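Local coordinates for aminotransferase class I and II (Anaerococcus prevotii, PDB 4EMY), which probably catalyses amino-group transfer as a homodimeric aminotransferase, with pyridoxal 5'-phosphate as its cofactor, at residues Y227-D235 and Y321-L332; Y34-A43 and K375-S383. One frame throughout, in Å; residues are numbered along the deposited sequence.

Interaction 1: Y227-D235 and Y321-L332; sequences YLEFAGDGD and YEQELVDLRNML. With PLP (pyridoxal-5'-phosphate), chain E.
Arg329 reaches out of helix 315-345 to the backbone of Glu229, in the loop that follows strand 218-224 of the large domain in this fold type I, PLP-dependent aminotransferase. Arg329 NE gives a straight hydrogen bond to Glu229 O (2.8 Å, 166° at the hydrogen), with the oxygen almost in the guanidinium plane; a weak one runs from NH2 to the same carbonyl. Arg329 NH2 also forms a salt bridge with Glu229 OE2 at 3.2 Å, carboxylate and guanidinium planes turned 62° apart, and that oxygen is shared with Arg238. Asp233 C and Gly234 N lie over one guanidinium face and Leu325 CG over the other. Next to this polar group Phe230 meets three leucines: Phe230 CZ is 4.3 Å from Leu325 CD1, Leu328 CG sits at the ring edge in its plane, and Phe230 CD1 is 3.5 Å from Leu332 CD2. Phe230 is backbone-bonded to Gly356, and Phe357 meets its ring edge-to-face. At the start of the loop, where Phe357 also touches the Tyr227 ring, Tyr227 OH shares a 2.6 Å hydrogen bond with PLP O3, and that oxygen sits at the edge of the tyrosine ring, in its plane.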
# COMPACT_ATOMS: atom_id res chain seq x y z
N TYR A 227 -9.09 -17.00 -0.36
CA TYR A 227 -10.33 -17.65 -0.79
C TYR A 227 -10.89 -18.57 0.29
O TYR A 227 -11.64 -19.51 -0.02
CB TYR A 227 -10.12 -18.41 -2.10
CG TYR A 227 -9.55 -17.58 -3.22
CD1 TYR A 227 -10.38 -16.76 -4.01
CD2 TYR A 227 -8.20 -17.61 -3.51
CE1 TYR A 227 -9.85 -15.99 -5.04
CE2 TYR A 227 -7.66 -16.85 -4.53
CZ TYR A 227 -8.49 -16.05 -5.29
OH TYR A 227 -7.94 -15.30 -6.31
N LEU A 228 -10.55 -18.30 1.54
CA LEU A 228 -11.00 -19.10 2.68
C LEU A 228 -12.52 -19.29 2.71
O LEU A 228 -13.00 -20.41 2.82
CB LEU A 228 -10.53 -18.45 3.98
CG LEU A 228 -10.82 -19.18 5.29
CD1 LEU A 228 -9.79 -20.28 5.53
CD2 LEU A 228 -10.82 -18.18 6.43
N GLU A 229 -13.26 -18.20 2.61
CA GLU A 229 -14.71 -18.26 2.73
C GLU A 229 -15.40 -18.96 1.54
O GLU A 229 -16.61 -19.22 1.58
CB GLU A 229 -15.29 -16.86 2.93
CG GLU A 229 -14.74 -16.15 4.16
CD GLU A 229 -15.46 -16.52 5.45
OE1 GLU A 229 -15.94 -15.60 6.14
OE2 GLU A 229 -15.55 -17.73 5.77
N PHE A 230 -14.63 -19.26 0.50
CA PHE A 230 -15.18 -19.86 -0.71
C PHE A 230 -14.61 -21.25 -0.91
O PHE A 230 -14.40 -21.69 -2.04
CB PHE A 230 -14.90 -18.97 -1.92
CG PHE A 230 -15.48 -17.59 -1.80
CD1 PHE A 230 -16.80 -17.35 -2.11
CD2 PHE A 230 -14.69 -16.53 -1.35
CE1 PHE A 230 -17.34 -16.08 -2.00
CE2 PHE A 230 -15.22 -15.25 -1.23
CZ PHE A 230 -16.55 -15.03 -1.55
N ALA A 231 -14.37 -21.95 0.20
CA ALA A 231 -13.78 -23.28 0.15
C ALA A 231 -14.43 -24.24 1.15
O ALA A 231 -13.77 -25.15 1.68
CB ALA A 231 -12.28 -23.20 0.37
N GLY A 232 -15.73 -24.05 1.38
CA GLY A 232 -16.49 -24.87 2.31
C GLY A 232 -17.60 -24.07 2.97
O GLY A 232 -17.79 -22.90 2.64
N ASP A 233 -18.30 -24.69 3.91
CA ASP A 233 -19.48 -24.10 4.55
C ASP A 233 -19.15 -23.07 5.64
O ASP A 233 -20.01 -22.69 6.44
CB ASP A 233 -20.40 -25.20 5.10
CG ASP A 233 -19.82 -25.91 6.33
OD1 ASP A 233 -20.62 -26.31 7.21
OD2 ASP A 233 -18.58 -26.08 6.42
N GLY A 234 -17.91 -22.60 5.66
CA GLY A 234 -17.45 -21.66 6.67
C GLY A 234 -16.66 -22.33 7.77
O GLY A 234 -15.60 -21.84 8.18
N ASP A 235 -17.15 -23.48 8.22
CA ASP A 235 -16.58 -24.16 9.37
C ASP A 235 -15.51 -25.20 9.02
O ASP A 235 -14.39 -25.10 9.51
CB ASP A 235 -17.69 -24.79 10.21
CG ASP A 235 -17.23 -25.10 11.61
OD1 ASP A 235 -16.52 -26.11 11.80
OD2 ASP A 235 -17.59 -24.32 12.53
N TYR A 321 -24.89 -10.04 7.05
CA TYR A 321 -23.70 -10.31 6.25
C TYR A 321 -23.47 -11.80 6.01
O TYR A 321 -23.17 -12.19 4.88
CB TYR A 321 -22.45 -9.63 6.83
CG TYR A 321 -21.19 -10.18 6.25
CD1 TYR A 321 -20.38 -11.04 7.00
CD2 TYR A 321 -20.81 -9.90 4.94
CE1 TYR A 321 -19.23 -11.58 6.46
CE2 TYR A 321 -19.66 -10.43 4.39
CZ TYR A 321 -18.87 -11.27 5.16
OH TYR A 321 -17.72 -11.81 4.64
N GLU A 322 -23.63 -12.63 7.05
CA GLU A 322 -23.50 -14.09 6.91
C GLU A 322 -24.50 -14.64 5.89
O GLU A 322 -24.12 -15.35 4.96
CB GLU A 322 -23.67 -14.83 8.25
CG GLU A 322 -22.94 -14.23 9.44
CD GLU A 322 -21.43 -14.46 9.43
OE1 GLU A 322 -20.93 -15.32 8.65
OE2 GLU A 322 -20.74 -13.77 10.22
N GLN A 323 -25.78 -14.31 6.06
CA GLN A 323 -26.82 -14.76 5.15
C GLN A 323 -26.53 -14.37 3.70
O GLN A 323 -26.87 -15.12 2.78
CB GLN A 323 -28.19 -14.24 5.58
CG GLN A 323 -29.37 -14.97 4.95
CD GLN A 323 -29.36 -16.47 5.21
OE1 GLN A 323 -28.51 -17.21 4.68
NE2 GLN A 323 -30.30 -16.94 6.01
N GLU A 324 -25.91 -13.20 3.51
CA GLU A 324 -25.49 -12.73 2.19
C GLU A 324 -24.25 -13.47 1.70
O GLU A 324 -24.11 -13.70 0.49
CB GLU A 324 -25.24 -11.22 2.21
CG GLU A 324 -26.49 -10.41 1.91
CD GLU A 324 -26.28 -8.91 1.96
OE1 GLU A 324 -27.20 -8.19 2.43
OE2 GLU A 324 -25.21 -8.43 1.54
N LEU A 325 -23.36 -13.83 2.62
CA LEU A 325 -22.14 -14.57 2.28
C LEU A 325 -22.47 -16.02 1.94
O LEU A 325 -21.85 -16.59 1.04
CB LEU A 325 -21.09 -14.51 3.39
CG LEU A 325 -19.80 -15.33 3.23
CD1 LEU A 325 -19.01 -14.92 1.99
CD2 LEU A 325 -18.92 -15.22 4.46
N VAL A 326 -23.45 -16.59 2.64
CA VAL A 326 -23.93 -17.95 2.36
C VAL A 326 -24.38 -18.03 0.90
O VAL A 326 -23.92 -18.91 0.16
CB VAL A 326 -25.08 -18.38 3.31
CG1 VAL A 326 -25.70 -19.68 2.84
CG2 VAL A 326 -24.56 -18.53 4.73
N ASP A 327 -25.25 -17.11 0.48
CA ASP A 327 -25.73 -17.05 -0.90
C ASP A 327 -24.59 -16.95 -1.90
O ASP A 327 -24.53 -17.72 -2.85
CB ASP A 327 -26.68 -15.87 -1.10
CG ASP A 327 -27.79 -15.85 -0.09
OD1 ASP A 327 -27.91 -16.81 0.71
OD2 ASP A 327 -28.56 -14.86 -0.09
N LEU A 328 -23.69 -15.99 -1.66
CA LEU A 328 -22.54 -15.75 -2.52
C LEU A 328 -21.69 -17.02 -2.66
O LEU A 328 -21.31 -17.43 -3.76
CB LEU A 328 -21.71 -14.60 -1.97
CG LEU A 328 -20.59 -14.02 -2.84
CD1 LEU A 328 -21.14 -13.32 -4.07
CD2 LEU A 328 -19.75 -13.06 -2.01
N ARG A 329 -21.41 -17.64 -1.52
CA ARG A 329 -20.69 -18.90 -1.42
C ARG A 329 -21.44 -20.03 -2.12
O ARG A 329 -20.83 -20.87 -2.79
CB ARG A 329 -20.47 -19.20 0.06
CG ARG A 329 -20.02 -20.59 0.43
CD ARG A 329 -20.08 -20.73 1.94
NE ARG A 329 -19.06 -19.93 2.61
CZ ARG A 329 -19.19 -19.41 3.83
NH1 ARG A 329 -20.32 -19.57 4.52
NH2 ARG A 329 -18.19 -18.70 4.35
N ASN A 330 -22.77 -20.04 -1.97
CA ASN A 330 -23.62 -21.06 -2.57
C ASN A 330 -23.90 -20.83 -4.06
O ASN A 330 -24.08 -21.79 -4.81
CB ASN A 330 -24.94 -21.23 -1.79
CG ASN A 330 -24.77 -22.05 -0.52
OD1 ASN A 330 -23.70 -22.10 0.09
ND2 ASN A 330 -25.85 -22.70 -0.10
N MSE A 331 -23.94 -19.56 -4.48
CA MSE A 331 -23.99 -19.24 -5.91
C MSE A 331 -22.73 -19.77 -6.58
O MSE A 331 -22.81 -20.37 -7.66
CB MSE A 331 -24.11 -17.74 -6.17
CG MSE A 331 -24.05 -17.40 -7.67
SE MSE A 331 -23.40 -15.60 -8.11
CE MSE A 331 -25.05 -14.58 -7.72
N LEU A 332 -21.58 -19.54 -5.94
CA LEU A 332 -20.31 -20.00 -6.46
C LEU A 332 -20.25 -21.52 -6.56
O LEU A 332 -19.91 -22.04 -7.62
CB LEU A 332 -19.13 -19.47 -5.62
CG LEU A 332 -17.70 -19.74 -6.10
CD1 LEU A 332 -17.45 -19.30 -7.54
CD2 LEU A 332 -16.68 -19.09 -5.18
N1 PLP E . -3.61 -14.26 -3.05
C2 PLP E . -4.10 -15.03 -4.09
C2A PLP E . -3.77 -16.49 -4.16
C3 PLP E . -4.91 -14.46 -5.07
O3 PLP E . -5.39 -15.23 -6.09
C4 PLP E . -5.22 -13.12 -5.03
C4A PLP E . -5.41 -12.45 -6.37
O4A PLP E . -6.53 -12.26 -6.83
C5 PLP E . -4.74 -12.35 -3.98
C6 PLP E . -3.92 -12.92 -2.99
C5A PLP E . -5.07 -10.87 -3.95
O4P PLP E . -5.26 -10.37 -2.64
P PLP E . -5.54 -8.80 -2.50
O1P PLP E . -4.19 -8.13 -2.48
O2P PLP E . -6.34 -8.57 -1.24
O3P PLP E . -6.31 -8.28 -3.69

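Interaction 2: Y34-A43 and K375-S383; sequences YGREAVINAA and KENIFTIPS
With chi1 at -60°, Asn377 turns CG anti to its own carbonyl carbon and carries its amide to the ring of Tyr34. Asn377 ND2 sits over one face of the Tyr34 ring, 3.5 Å above the plane and toward the rim, while Asn377 OD1 comes 3.3 Å from Tyr34 CE2; the amide is tilted 47° against the ring. Asn377 holds positive phi as the C-prime residue of the Schellman motif that ends helix 366-375, and from there the chain leads directly into strand 378-379. That strand pairs in parallel with strand 40-41, a two-stranded sheet in the small domain of the fold, built, as in relatives, from both ends of the chain. Three backbone bonds stitch it: Ile40 N to Asn377 O (2.9 Å), Phe379 N to Ile40 O (3.2 Å) and Ala42 N to Phe379 O (3.1 Å), the last bent to 136°. Ile40 and Ile378 run alongside each other, Ile40 CD1 next to Ile378 CG1, and pack on helix 399-411. On the other side of the sheet Phe379 packs on helix 19-34 beside Asn41, and Val39 CG1 meets the Phe379 ring in plane at the edge, 3.7 Å from Phe379 CE1. Farther along, Ala43 CB is 4.0 Å from Ile381 CD1, while Ala43 O bonds to Arg388. The three backbone bonds thus set the parallel register between residues more than 330 positions apart; apolar packing is added on each side, and the Asn377 amide rests on an aromatic ring at the edge of the contact.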
# COMPACT_ATOMS: atom_id res chain seq x y z
N TYR A 34 -19.95 -8.49 -30.41
CA TYR A 34 -20.97 -9.54 -30.53
C TYR A 34 -22.07 -9.47 -29.47
O TYR A 34 -23.19 -9.91 -29.72
CB TYR A 34 -20.33 -10.94 -30.52
CG TYR A 34 -19.17 -11.10 -31.48
CD1 TYR A 34 -19.37 -11.36 -32.83
CD2 TYR A 34 -17.86 -10.99 -31.01
CE1 TYR A 34 -18.30 -11.51 -33.70
CE2 TYR A 34 -16.78 -11.14 -31.87
CZ TYR A 34 -17.00 -11.40 -33.20
OH TYR A 34 -15.91 -11.54 -34.03
N GLY A 35 -21.76 -8.94 -28.30
CA GLY A 35 -22.76 -8.79 -27.25
C GLY A 35 -22.69 -9.86 -26.18
O GLY A 35 -22.60 -11.05 -26.48
N ARG A 36 -22.74 -9.40 -24.92
CA ARG A 36 -22.83 -10.23 -23.70
C ARG A 36 -22.99 -11.75 -23.86
O ARG A 36 -22.07 -12.51 -23.51
CB ARG A 36 -23.95 -9.70 -22.80
CG ARG A 36 -23.49 -8.87 -21.62
CD ARG A 36 -24.66 -8.23 -20.88
NE ARG A 36 -25.91 -9.00 -20.97
CZ ARG A 36 -26.16 -10.16 -20.34
NH1 ARG A 36 -25.23 -10.73 -19.58
NH2 ARG A 36 -27.33 -10.75 -20.50
N GLU A 37 -24.15 -12.19 -24.37
CA GLU A 37 -24.50 -13.62 -24.43
C GLU A 37 -23.64 -14.42 -25.39
O GLU A 37 -23.36 -15.59 -25.15
CB GLU A 37 -25.99 -13.85 -24.73
CG GLU A 37 -26.69 -12.74 -25.48
CD GLU A 37 -27.03 -11.55 -24.58
OE1 GLU A 37 -27.29 -11.79 -23.38
OE2 GLU A 37 -27.03 -10.40 -25.07
N ALA A 38 -23.20 -13.77 -26.46
CA ALA A 38 -22.33 -14.42 -27.43
C ALA A 38 -20.96 -14.80 -26.85
O ALA A 38 -20.27 -15.67 -27.38
CB ALA A 38 -22.17 -13.53 -28.65
N VAL A 39 -20.57 -14.15 -25.76
CA VAL A 39 -19.22 -14.28 -25.21
C VAL A 39 -19.20 -15.00 -23.86
O VAL A 39 -20.12 -14.86 -23.05
CB VAL A 39 -18.55 -12.90 -25.05
CG1 VAL A 39 -17.04 -13.05 -24.89
CG2 VAL A 39 -18.87 -12.00 -26.24
N ILE A 40 -18.14 -15.78 -23.62
CA ILE A 40 -17.93 -16.43 -22.33
C ILE A 40 -16.63 -15.90 -21.71
O ILE A 40 -15.53 -16.40 -21.98
CB ILE A 40 -17.94 -17.97 -22.47
CG1 ILE A 40 -19.32 -18.45 -22.92
CG2 ILE A 40 -17.56 -18.64 -21.15
CD1 ILE A 40 -19.37 -19.89 -23.40
N ASN A 41 -16.77 -14.87 -20.87
CA ASN A 41 -15.64 -14.19 -20.25
C ASN A 41 -15.20 -14.85 -18.94
O ASN A 41 -15.70 -14.51 -17.86
CB ASN A 41 -15.98 -12.71 -20.02
CG ASN A 41 -14.80 -11.88 -19.55
OD1 ASN A 41 -13.65 -12.36 -19.46
ND2 ASN A 41 -15.07 -10.62 -19.25
N ALA A 42 -14.27 -15.79 -19.05
CA ALA A 42 -13.84 -16.59 -17.91
C ALA A 42 -12.36 -16.35 -17.59
O ALA A 42 -11.60 -17.29 -17.34
CB ALA A 42 -14.09 -18.06 -18.21
N ALA A 43 -11.98 -15.08 -17.56
CA ALA A 43 -10.57 -14.68 -17.49
C ALA A 43 -10.09 -14.31 -16.08
O ALA A 43 -9.15 -14.92 -15.57
CB ALA A 43 -10.30 -13.55 -18.46
N LYS A 375 -11.34 -17.61 -30.82
CA LYS A 375 -12.10 -17.55 -32.07
C LYS A 375 -13.59 -17.79 -31.83
O LYS A 375 -14.42 -17.34 -32.62
CB LYS A 375 -11.58 -18.58 -33.08
CG LYS A 375 -10.30 -18.16 -33.80
CD LYS A 375 -9.80 -19.26 -34.73
CE LYS A 375 -8.88 -18.70 -35.80
NZ LYS A 375 -7.82 -17.81 -35.25
N GLU A 376 -13.92 -18.48 -30.74
CA GLU A 376 -15.30 -18.74 -30.37
C GLU A 376 -15.73 -17.88 -29.19
O GLU A 376 -16.63 -18.25 -28.43
CB GLU A 376 -15.49 -20.21 -30.00
CG GLU A 376 -15.48 -21.17 -31.19
CD GLU A 376 -15.49 -22.62 -30.75
OE1 GLU A 376 -15.89 -22.90 -29.60
OE2 GLU A 376 -15.08 -23.48 -31.56
N ASN A 377 -15.09 -16.72 -29.06
CA ASN A 377 -15.39 -15.78 -27.98
C ASN A 377 -15.34 -16.44 -26.59
O ASN A 377 -16.17 -16.14 -25.72
CB ASN A 377 -16.74 -15.10 -28.22
CG ASN A 377 -16.78 -14.32 -29.53
OD1 ASN A 377 -15.84 -13.60 -29.87
ND2 ASN A 377 -17.89 -14.44 -30.26
N ILE A 378 -14.39 -17.36 -26.41
CA ILE A 378 -14.17 -18.04 -25.13
C ILE A 378 -12.78 -17.70 -24.59
O ILE A 378 -11.75 -18.14 -25.13
CB ILE A 378 -14.39 -19.57 -25.23
CG1 ILE A 378 -15.86 -19.87 -25.55
CG2 ILE A 378 -14.04 -20.24 -23.91
CD1 ILE A 378 -16.13 -21.30 -25.97
N PHE A 379 -12.77 -16.92 -23.51
CA PHE A 379 -11.54 -16.38 -22.96
C PHE A 379 -11.19 -17.01 -21.62
O PHE A 379 -12.01 -17.05 -20.70
CB PHE A 379 -11.64 -14.87 -22.86
CG PHE A 379 -11.93 -14.20 -24.16
CD1 PHE A 379 -13.23 -13.93 -24.55
CD2 PHE A 379 -10.89 -13.87 -25.03
CE1 PHE A 379 -13.50 -13.33 -25.77
CE2 PHE A 379 -11.15 -13.27 -26.25
CZ PHE A 379 -12.46 -13.00 -26.62
N THR A 380 -9.96 -17.52 -21.55
CA THR A 380 -9.43 -18.13 -20.34
C THR A 380 -7.95 -17.80 -20.27
O THR A 380 -7.40 -17.26 -21.23
CB THR A 380 -9.61 -19.66 -20.37
OG1 THR A 380 -9.18 -20.15 -21.64
CG2 THR A 380 -11.07 -20.04 -20.15
N ILE A 381 -7.31 -18.12 -19.15
CA ILE A 381 -5.88 -17.83 -18.97
C ILE A 381 -5.02 -19.08 -19.14
O ILE A 381 -5.16 -20.04 -18.38
CB ILE A 381 -5.59 -17.15 -17.60
CG1 ILE A 381 -6.53 -15.96 -17.35
CG2 ILE A 381 -4.13 -16.74 -17.51
CD1 ILE A 381 -6.49 -14.85 -18.39
N PRO A 382 -4.12 -19.07 -20.15
CA PRO A 382 -3.20 -20.17 -20.41
C PRO A 382 -1.94 -20.12 -19.57
O PRO A 382 -1.47 -19.03 -19.21
CB PRO A 382 -2.83 -19.96 -21.87
CG PRO A 382 -2.89 -18.48 -22.04
CD PRO A 382 -4.03 -18.02 -21.19
N SER A 383 -1.38 -21.29 -19.27
CA SER A 383 -0.04 -21.38 -18.69
C SER A 383 0.63 -22.67 -19.13
O SER A 383 -0.01 -23.52 -19.77
CB SER A 383 -0.10 -21.29 -17.17
OG SER A 383 -0.76 -22.41 -16.62

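Both segments of interaction 1 fall in sequence between the two segments of interaction 2. The two do not touch: their centres are 26 Å apart and their nearest atoms about 9 Å. Interaction 1 belongs to the cofactor site, since Tyr227 binds PLP directly and the Phe230 side chain is about 4 Å from that of Lys261, another PLP-binding residue. Interaction 2 lies farther out in the small domain and approaches the site through Ile381, whose side chain is about 8 Å from that of Asn190 and about 11 Å from the cofactor. PLP is also hydrogen-bonded by Tyr75 of the second subunit, so the pocket is completed across the dimer.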